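Local coordinates for protein serpin-12 (Manduca sexta, PDB 6CJ7) that probably inhibits serine proteases, as a serpin, and controls the prophenoloxidase activation system in larval hemolymph, at residues S89-K94 with N230-I235; A247-L252 with P358-L363; S276-I281 with L319-L324. All blocks are in the same frame, centred on the assembly; numbering follows the deposited sequence.

Contact 1. Residues S89-K94 with N230-I235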
loop_
_atom_site.group_PDB
_atom_site.type_symbol
_atom_site.label_atom_id
_atom_site.label_comp_id
_atom_site.label_asym_id
_atom_site.label_seq_id
_atom_site.Cartn_x
_atom_site.Cartn_y
_atom_site.Cartn_z
ATOM N N SER A 89 9.733 -5.951 16.987
ATOM C CA SER A 89 10.270 -7.117 16.308
ATOM C C SER A 89 11.217 -6.646 15.217
ATOM O O SER A 89 11.392 -5.449 14.987
ATOM C CB SER A 89 9.154 -7.964 15.693
ATOM O OG SER A 89 8.607 -7.284 14.578
ATOM N N ARG A 90 11.815 -7.607 14.522
ATOM C CA ARG A 90 12.679 -7.250 13.408
ATOM C C ARG A 90 11.919 -6.998 12.109
ATOM O O ARG A 90 12.559 -6.716 11.084
ATOM C CB ARG A 90 13.725 -8.348 13.207
ATOM C CG ARG A 90 14.854 -8.311 14.260
ATOM C CD ARG A 90 15.736 -9.528 14.231
ATOM N NE ARG A 90 15.031 -10.730 14.663
ATOM C CZ ARG A 90 15.588 -11.924 14.798
ATOM N NH1 ARG A 90 16.872 -12.086 14.526
ATOM N NH2 ARG A 90 14.856 -12.958 15.203
ATOM N N ASN A 91 10.589 -7.105 12.102
ATOM C CA ASN A 91 9.818 -6.677 10.945
ATOM C C ASN A 91 9.823 -5.158 10.902
ATOM O O ASN A 91 9.440 -4.506 11.879
ATOM C CB ASN A 91 8.380 -7.197 11.010
ATOM C CG ASN A 91 8.300 -8.709 10.999
ATOM O OD1 ASN A 91 8.997 -9.361 10.219
ATOM N ND2 ASN A 91 7.462 -9.280 11.870
ATOM N N ILE A 92 10.259 -4.585 9.788
ATOM C CA ILE A 92 10.333 -3.134 9.662
ATOM C C ILE A 92 9.152 -2.658 8.826
ATOM O O ILE A 92 9.098 -2.898 7.617
ATOM C CB ILE A 92 11.663 -2.689 9.045
ATOM C CG1 ILE A 92 12.828 -3.129 9.930
ATOM C CG2 ILE A 92 11.662 -1.168 8.839
ATOM C CD1 ILE A 92 14.180 -2.756 9.384
ATOM N N LEU A 93 8.203 -1.972 9.460
ATOM C CA LEU A 93 7.129 -1.289 8.753
ATOM C C LEU A 93 7.224 0.183 9.117
ATOM O O LEU A 93 7.092 0.538 10.296
ATOM C CB LEU A 93 5.755 -1.864 9.113
ATOM C CG LEU A 93 4.523 -1.170 8.517
ATOM C CD1 LEU A 93 4.469 -1.381 7.005
ATOM C CD2 LEU A 93 3.249 -1.697 9.165
ATOM N N LYS A 94 7.478 1.030 8.116
ATOM C CA LYS A 94 7.653 2.461 8.322
ATOM C C LYS A 94 6.597 3.196 7.519
ATOM O O LYS A 94 6.472 2.982 6.310
ATOM C CB LYS A 94 9.050 2.931 7.905
ATOM C CG LYS A 94 10.195 2.369 8.720
ATOM C CD LYS A 94 10.181 2.929 10.126
ATOM C CE LYS A 94 11.412 2.507 10.906
ATOM N NZ LYS A 94 11.437 3.149 12.252
ATOM N N ASN A 230 4.516 -14.071 13.548
ATOM C CA ASN A 230 3.295 -14.085 12.744
ATOM C C ASN A 230 2.583 -12.734 12.763
ATOM O O ASN A 230 1.358 -12.666 12.705
ATOM C CB ASN A 230 2.343 -15.198 13.184
ATOM C CG ASN A 230 1.378 -15.597 12.075
ATOM O OD1 ASN A 230 1.749 -15.626 10.900
ATOM N ND2 ASN A 230 0.135 -15.884 12.439
ATOM N N GLU A 231 3.356 -11.646 12.815
ATOM C CA GLU A 231 2.756 -10.313 12.797
ATOM C C GLU A 231 2.178 -9.996 11.431
ATOM O O GLU A 231 1.122 -9.357 11.321
ATOM C CB GLU A 231 3.805 -9.269 13.176
ATOM C CG GLU A 231 4.210 -9.361 14.634
ATOM C CD GLU A 231 5.408 -8.509 14.971
ATOM O OE1 GLU A 231 6.057 -7.992 14.019
ATOM O OE2 GLU A 231 5.705 -8.382 16.181
ATOM N N TYR A 232 2.865 -10.440 10.385
ATOM C CA TYR A 232 2.487 -10.201 9.002
ATOM C C TYR A 232 2.621 -11.503 8.230
ATOM O O TYR A 232 3.346 -12.414 8.634
ATOM C CB TYR A 232 3.373 -9.133 8.320
ATOM C CG TYR A 232 3.487 -7.852 9.115
ATOM C CD1 TYR A 232 2.550 -6.835 8.967
ATOM C CD2 TYR A 232 4.537 -7.661 10.006
ATOM C CE1 TYR A 232 2.651 -5.670 9.712
ATOM C CE2 TYR A 232 4.640 -6.512 10.758
ATOM C CZ TYR A 232 3.704 -5.508 10.592
ATOM O OH TYR A 232 3.814 -4.353 11.336
ATOM N N SER A 233 1.965 -11.555 7.073
ATOM C CA SER A 233 2.150 -12.643 6.122
ATOM C C SER A 233 2.357 -12.060 4.740
ATOM O O SER A 233 1.760 -11.044 4.394
ATOM C CB SER A 233 0.927 -13.568 6.051
ATOM O OG SER A 233 0.595 -14.098 7.322
ATOM N N LEU A 234 3.186 -12.726 3.939
ATOM C CA LEU A 234 3.189 -12.499 2.501
ATOM C C LEU A 234 2.325 -13.585 1.876
ATOM O O LEU A 234 2.639 -14.780 1.979
ATOM C CB LEU A 234 4.595 -12.499 1.897
ATOM C CG LEU A 234 4.626 -11.893 0.482
ATOM C CD1 LEU A 234 4.455 -10.371 0.539
ATOM C CD2 LEU A 234 5.919 -12.296 -0.228
ATOM N N ILE A 235 1.219 -13.170 1.270
ATOM C CA ILE A 235 0.300 -14.080 0.610
ATOM C C ILE A 235 0.612 -13.996 -0.874
ATOM O O ILE A 235 0.524 -12.921 -1.477
ATOM C CB ILE A 235 -1.158 -13.717 0.919
ATOM C CG1 ILE A 235 -1.385 -13.780 2.435
ATOM C CG2 ILE A 235 -2.115 -14.667 0.185
ATOM C CD1 ILE A 235 -2.721 -13.216 2.881
HETATM O O HOH W 1 6.114 -3.766 12.500
#

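Contact 2. Residues A247-L252 with P358-L363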
loop_
_atom_site.group_PDB
_atom_site.type_symbol
_atom_site.label_atom_id
_atom_site.label_comp_id
_atom_site.label_asym_id
_atom_site.label_seq_id
_atom_site.Cartn_x
_atom_site.Cartn_y
_atom_site.Cartn_z
ATOM N N ALA A 247 -6.619 -11.371 -14.901
ATOM C CA ALA A 247 -7.869 -12.070 -14.619
ATOM C C ALA A 247 -7.944 -12.458 -13.150
ATOM O O ALA A 247 -8.972 -12.262 -12.489
ATOM C CB ALA A 247 -7.987 -13.311 -15.502
ATOM N N LEU A 248 -6.849 -13.005 -12.623
ATOM C CA LEU A 248 -6.786 -13.348 -11.207
ATOM C C LEU A 248 -7.072 -12.136 -10.334
ATOM O O LEU A 248 -7.907 -12.194 -9.422
ATOM C CB LEU A 248 -5.408 -13.934 -10.889
ATOM C CG LEU A 248 -5.068 -14.111 -9.414
ATOM C CD1 LEU A 248 -6.017 -15.116 -8.785
ATOM C CD2 LEU A 248 -3.620 -14.555 -9.262
ATOM N N LEU A 249 -6.396 -11.018 -10.606
ATOM C CA LEU A 249 -6.526 -9.861 -9.732
ATOM C C LEU A 249 -7.943 -9.298 -9.764
ATOM O O LEU A 249 -8.485 -8.919 -8.719
ATOM C CB LEU A 249 -5.504 -8.794 -10.119
ATOM C CG LEU A 249 -5.648 -7.471 -9.372
ATOM C CD1 LEU A 249 -5.441 -7.684 -7.881
ATOM C CD2 LEU A 249 -4.662 -6.460 -9.911
ATOM N N SER A 250 -8.571 -9.258 -10.941
ATOM C CA SER A 250 -9.922 -8.710 -11.042
ATOM C C SER A 250 -10.921 -9.509 -10.210
ATOM O O SER A 250 -11.831 -8.933 -9.598
ATOM C CB SER A 250 -10.362 -8.669 -12.504
ATOM O OG SER A 250 -9.621 -7.705 -13.226
ATOM N N SER A 251 -10.763 -10.833 -10.164
ATOM C CA SER A 251 -11.732 -11.703 -9.510
ATOM C C SER A 251 -11.479 -11.886 -8.019
ATOM O O SER A 251 -12.393 -12.297 -7.297
ATOM C CB SER A 251 -11.741 -13.083 -10.182
ATOM O OG SER A 251 -10.585 -13.836 -9.838
ATOM N N LEU A 252 -10.274 -11.587 -7.545
ATOM C CA LEU A 252 -9.868 -11.945 -6.189
ATOM C C LEU A 252 -10.381 -10.920 -5.184
ATOM O O LEU A 252 -9.973 -9.755 -5.218
ATOM C CB LEU A 252 -8.346 -12.048 -6.117
ATOM C CG LEU A 252 -7.749 -12.488 -4.783
ATOM C CD1 LEU A 252 -8.107 -13.937 -4.497
ATOM C CD2 LEU A 252 -6.237 -12.291 -4.786
ATOM N N PRO A 358 4.420 -14.276 -13.950
ATOM C CA PRO A 358 3.778 -13.197 -13.185
ATOM C C PRO A 358 2.826 -13.691 -12.093
ATOM O O PRO A 358 2.085 -14.664 -12.269
ATOM C CB PRO A 358 3.030 -12.408 -14.271
ATOM C CG PRO A 358 3.880 -12.555 -15.436
ATOM C CD PRO A 358 4.412 -13.988 -15.398
ATOM N N PHE A 359 2.847 -12.990 -10.962
ATOM C CA PHE A 359 2.114 -13.414 -9.777
ATOM C C PHE A 359 1.719 -12.196 -8.961
ATOM O O PHE A 359 2.187 -11.082 -9.208
ATOM C CB PHE A 359 2.935 -14.398 -8.919
ATOM C CG PHE A 359 4.212 -13.811 -8.366
ATOM C CD1 PHE A 359 5.394 -13.899 -9.092
ATOM C CD2 PHE A 359 4.243 -13.233 -7.112
ATOM C CE1 PHE A 359 6.578 -13.381 -8.586
ATOM C CE2 PHE A 359 5.415 -12.702 -6.599
ATOM C CZ PHE A 359 6.586 -12.779 -7.333
ATOM N N LEU A 360 0.837 -12.422 -7.989
ATOM C CA LEU A 360 0.373 -11.391 -7.070
ATOM C C LEU A 360 0.974 -11.640 -5.696
ATOM O O LEU A 360 1.026 -12.783 -5.233
ATOM C CB LEU A 360 -1.145 -11.416 -6.928
ATOM C CG LEU A 360 -2.017 -11.109 -8.128
ATOM C CD1 LEU A 360 -3.458 -11.058 -7.633
ATOM C CD2 LEU A 360 -1.604 -9.772 -8.758
ATOM N N ALA A 361 1.418 -10.576 -5.036
ATOM C CA ALA A 361 1.880 -10.681 -3.659
ATOM C C ALA A 361 1.122 -9.676 -2.810
ATOM O O ALA A 361 0.978 -8.515 -3.193
ATOM C CB ALA A 361 3.392 -10.441 -3.556
ATOM N N ILE A 362 0.652 -10.119 -1.646
ATOM C CA ILE A 362 -0.130 -9.278 -0.751
ATOM C C ILE A 362 0.530 -9.343 0.611
ATOM O O ILE A 362 0.741 -10.435 1.144
ATOM C CB ILE A 362 -1.594 -9.735 -0.669
ATOM C CG1 ILE A 362 -2.253 -9.616 -2.046
ATOM C CG2 ILE A 362 -2.370 -8.900 0.365
ATOM C CD1 ILE A 362 -3.663 -10.146 -2.105
ATOM N N LEU A 363 0.902 -8.188 1.154
ATOM C CA LEU A 363 1.391 -8.126 2.522
ATOM C C LEU A 363 0.194 -7.933 3.438
ATOM O O LEU A 363 -0.538 -6.945 3.309
ATOM C CB LEU A 363 2.411 -7.004 2.699
ATOM C CG LEU A 363 2.950 -6.950 4.136
ATOM C CD1 LEU A 363 3.907 -8.125 4.395
ATOM C CD2 LEU A 363 3.619 -5.600 4.410
#

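Contact 3. Residues S276-I281 with L319-L324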
loop_
_atom_site.group_PDB
_atom_site.type_symbol
_atom_site.label_atom_id
_atom_site.label_comp_id
_atom_site.label_asym_id
_atom_site.label_seq_id
_atom_site.Cartn_x
_atom_site.Cartn_y
_atom_site.Cartn_z
ATOM N N SER A 276 12.511 -6.325 -5.032
ATOM C CA SER A 276 12.271 -5.082 -4.310
ATOM C C SER A 276 11.545 -4.156 -5.269
ATOM O O SER A 276 12.064 -3.868 -6.352
ATOM C CB SER A 276 13.592 -4.464 -3.831
ATOM O OG SER A 276 13.359 -3.285 -3.080
ATOM N N ILE A 277 10.344 -3.714 -4.905
ATOM C CA ILE A 277 9.512 -2.923 -5.807
ATOM C C ILE A 277 9.194 -1.590 -5.139
ATOM O O ILE A 277 8.781 -1.551 -3.978
ATOM C CB ILE A 277 8.237 -3.692 -6.214
ATOM C CG1 ILE A 277 7.424 -2.876 -7.221
ATOM C CG2 ILE A 277 7.390 -4.107 -5.015
ATOM C CD1 ILE A 277 6.300 -3.659 -7.847
ATOM N N LYS A 278 9.426 -0.499 -5.868
ATOM C CA LYS A 278 9.131 0.845 -5.389
ATOM C C LYS A 278 8.191 1.511 -6.373
ATOM O O LYS A 278 8.430 1.470 -7.586
ATOM C CB LYS A 278 10.406 1.682 -5.253
ATOM C CG LYS A 278 10.146 3.135 -4.878
ATOM C CD LYS A 278 11.333 4.026 -5.202
ATOM C CE LYS A 278 11.450 5.147 -4.186
ATOM N NZ LYS A 278 10.107 5.658 -3.799
ATOM N N ALA A 279 7.143 2.142 -5.858
ATOM C CA ALA A 279 6.218 2.879 -6.703
ATOM C C ALA A 279 5.977 4.245 -6.091
ATOM O O ALA A 279 5.716 4.348 -4.891
ATOM C CB ALA A 279 4.894 2.134 -6.867
ATOM N N ASP A 280 6.065 5.287 -6.912
ATOM C CA ASP A 280 5.659 6.643 -6.540
ATOM C C ASP A 280 4.479 7.027 -7.418
ATOM O O ASP A 280 4.587 6.995 -8.651
ATOM C CB ASP A 280 6.799 7.646 -6.733
ATOM C CG ASP A 280 8.055 7.269 -5.990
ATOM O OD1 ASP A 280 9.137 7.347 -6.609
ATOM O OD2 ASP A 280 7.976 6.912 -4.796
ATOM N N ILE A 281 3.371 7.431 -6.794
ATOM C CA ILE A 281 2.083 7.512 -7.471
ATOM C C ILE A 281 1.421 8.854 -7.198
ATOM O O ILE A 281 1.234 9.241 -6.042
ATOM C CB ILE A 281 1.139 6.384 -7.034
ATOM C CG1 ILE A 281 1.749 5.012 -7.335
ATOM C CG2 ILE A 281 -0.191 6.548 -7.702
ATOM C CD1 ILE A 281 0.969 3.893 -6.692
ATOM N N LEU A 319 -0.197 12.329 -3.032
ATOM C CA LEU A 319 0.967 11.558 -3.445
ATOM C C LEU A 319 1.134 10.345 -2.545
ATOM O O LEU A 319 1.033 10.454 -1.315
ATOM C CB LEU A 319 2.231 12.423 -3.400
ATOM C CG LEU A 319 2.130 13.722 -4.203
ATOM C CD1 LEU A 319 3.356 14.598 -3.994
ATOM C CD2 LEU A 319 1.953 13.384 -5.668
ATOM N N HIS A 320 1.399 9.198 -3.165
ATOM C CA HIS A 320 1.564 7.937 -2.458
ATOM C C HIS A 320 2.838 7.247 -2.919
ATOM O O HIS A 320 3.129 7.193 -4.111
ATOM C CB HIS A 320 0.357 7.009 -2.704
ATOM C CG HIS A 320 0.537 5.619 -2.155
ATOM N ND1 HIS A 320 0.937 5.370 -0.858
ATOM C CD2 HIS A 320 0.383 4.404 -2.740
ATOM C CE1 HIS A 320 1.025 4.061 -0.671
ATOM N NE2 HIS A 320 0.677 3.453 -1.789
ATOM N N SER A 321 3.601 6.715 -1.971
ATOM C CA SER A 321 4.759 5.905 -2.315
ATOM C C SER A 321 4.720 4.615 -1.514
ATOM O O SER A 321 4.338 4.611 -0.341
ATOM C CB SER A 321 6.074 6.635 -2.047
ATOM O OG SER A 321 7.178 5.792 -2.382
ATOM N N ALA A 322 5.149 3.526 -2.149
ATOM C CA ALA A 322 5.104 2.211 -1.521
ATOM C C ALA A 322 6.363 1.456 -1.908
ATOM O O ALA A 322 6.686 1.370 -3.095
ATOM C CB ALA A 322 3.863 1.426 -1.967
ATOM N N VAL A 323 7.079 0.923 -0.917
ATOM C CA VAL A 323 8.297 0.147 -1.160
ATOM C C VAL A 323 8.181 -1.167 -0.399
ATOM O O VAL A 323 7.962 -1.164 0.814
ATOM C CB VAL A 323 9.573 0.893 -0.719
ATOM C CG1 VAL A 323 10.798 -0.007 -0.910
ATOM C CG2 VAL A 323 9.756 2.197 -1.495
ATOM N N LEU A 324 8.357 -2.288 -1.104
ATOM C CA LEU A 324 8.337 -3.610 -0.481
ATOM C C LEU A 324 9.563 -4.371 -0.955
ATOM O O LEU A 324 9.804 -4.473 -2.163
ATOM C CB LEU A 324 7.077 -4.390 -0.857
ATOM C CG LEU A 324 7.056 -5.853 -0.434
ATOM C CD1 LEU A 324 6.959 -5.931 1.091
ATOM C CD2 LEU A 324 5.886 -6.574 -1.099
#

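Contact 1. Residues S89-K94 with N230-I235
S89 and N91 both donate to a single carboxylate oxygen of E231, and these are the two direct hydrogen bonds between the segments. S89 OG lies 2.7 Å from E231 OE1 on its syn side, close to the carboxylate plane. N91 ND2 reaches E231 OE1 at 2.9 Å, nearly straight at 163° but from well above that plane. Two donors on one oxygen would probably steady its negative charge. S89 OG also accepts from the backbone N of N91 (3.2 Å), forming an ST turn. Its chi1 of 71° puts S89 OG between its own N and carbonyl carbon, where it accepts from N91 N while donating to E231 OE1. N91 OD1 in turn accepts from L176 N.

The apolar part centres on the Y232 ring. N91 CB touches CE2 of Y232 at 3.8 Å, with amide and ring planes close to perpendicular. L93 CD2 packs obliquely by Y232 CE1 at 4.1 Å, close to the hydroxyl.

Water 1, in the ring plane at the edge, lies 2.6 Å from Y232 OH and gives a weak bond to N91 O. R87 makes a cation-pi contact with the same ring, and F173 meets it edge-to-face. The contact is a junction of the serpin fold, where the start of strand 92-102 of sheet A meets the turn entering strand 232-239 of sheet B.

Contact 2. Residues A247-L252 with P358-L363
Helix 245-251 lies against one face of sheet B, as in other serpins; L248 and L249, with L252 just past its end, pack on L360 and I362 of strand 359-365. The join is wholly apolar, and nearly all of it is made by one methyl group, L360 CD1. Beside the backbone N and anti to its own carbonyl carbon (chi1 -64°), CG of L360 starts a chain that runs on extended, with chi2 near 180°, and delivers CD1 to the helix.

Three leucines receive that methyl. L248 slides past L360 in the opposite direction, its CD2 at 3.9 Å from L360 CD1 and at 4.0 Å from L360 CG. L249 crosses L360 at about a right angle; here the methyl meets the root of the residue as well as its tip, for L249 CA and L249 CD1 each stand 3.9 Å from L360 CD1. L252, the first residue to leave helical geometry, adds CD2 at 4.2 Å from L360 CD1. The same L252 CD2 also reaches I362 CD1 at 4.3 Å, carrying the contact two residues further up the strand.

At the helix end S251 OG donates to L248 O (3.2 Å). K26 of helix 19-31 hydrogen-bonds through NZ to L252 O and weakly to L249 O and S250 O, a positive charge that would suit the C-terminal end of a helix. Strand 359-365 runs antiparallel between strands 232-239 and 370-377, so L248 also touches V237 and P239 while L249 touches M374. Helix 254-260, next in the chain after helix 245-251, packs its V257 on both L252 and I362.

Contact 3. Residues S276-I281 with L319-L324
Strands 276-281 and 319-324 run antiparallel, their axes 176° apart and 4.7 Å at closest approach, with hydrogen-bonded pairs I277-L324, A279-A322 and I281-H320 each closed by two backbone N-H...O bonds. The shortest is I281 N to H320 O at 2.7 Å.

On the face of K278, D280, S321 and V323, D280 OD2 is gripped twice. S321 OG donates to it at 2.8 Å, nearly along the C-O axis, and K278 NZ makes a salt bridge to the same D280 OD2 at 2.7 Å, on the syn side. The lysine chain bends at chi3 and chi4 to bring NZ over the gap between the strands, while K278 CG presses on V323 CG2 at 3.5 Å. An alanine in place of K278 would probably leave D280 without its positive mate and V323 CG2 without the methylene that packs against it.

On the opposite face I281 and H320 lie side by side, pointing the same way, with I281 CD1 at 4.0 Å from H320 CD2. Both ring nitrogens are engaged: ND1 with N169 O and NE2 with S39 N, consistent with the shutter region of serpins. Within sheet A, strand 165-174 flanks strand 317-326 on its far side; I150 covers S321 and V323, whereas strand 36-38, helix 40-51 and F373 back the histidine face.

From the N terminus, contact 1 comes first: the chain leaves 89-94, runs through several helices, part of sheet A and the first strands leading into sheet B, and closes that loop on returning at 230-235. Contact 2 opens only afterwards, at 247-252, and closes at 358-363. Contact 3, 276-281 with 319-324, is nested entirely inside that second loop, and none of the three cross. Contacts 1 and 2 meet where strands 232-239 and 359-365 are neighbours, with I235 N about 2.8 Å from I362 O, probably a hydrogen bond. Contact 3 touches neither; its centre is about 17 Å from each of theirs. Contact 1 joins sheet A to sheet B, contact 2 seats a helix on sheet B, and contact 3 lies within sheet A.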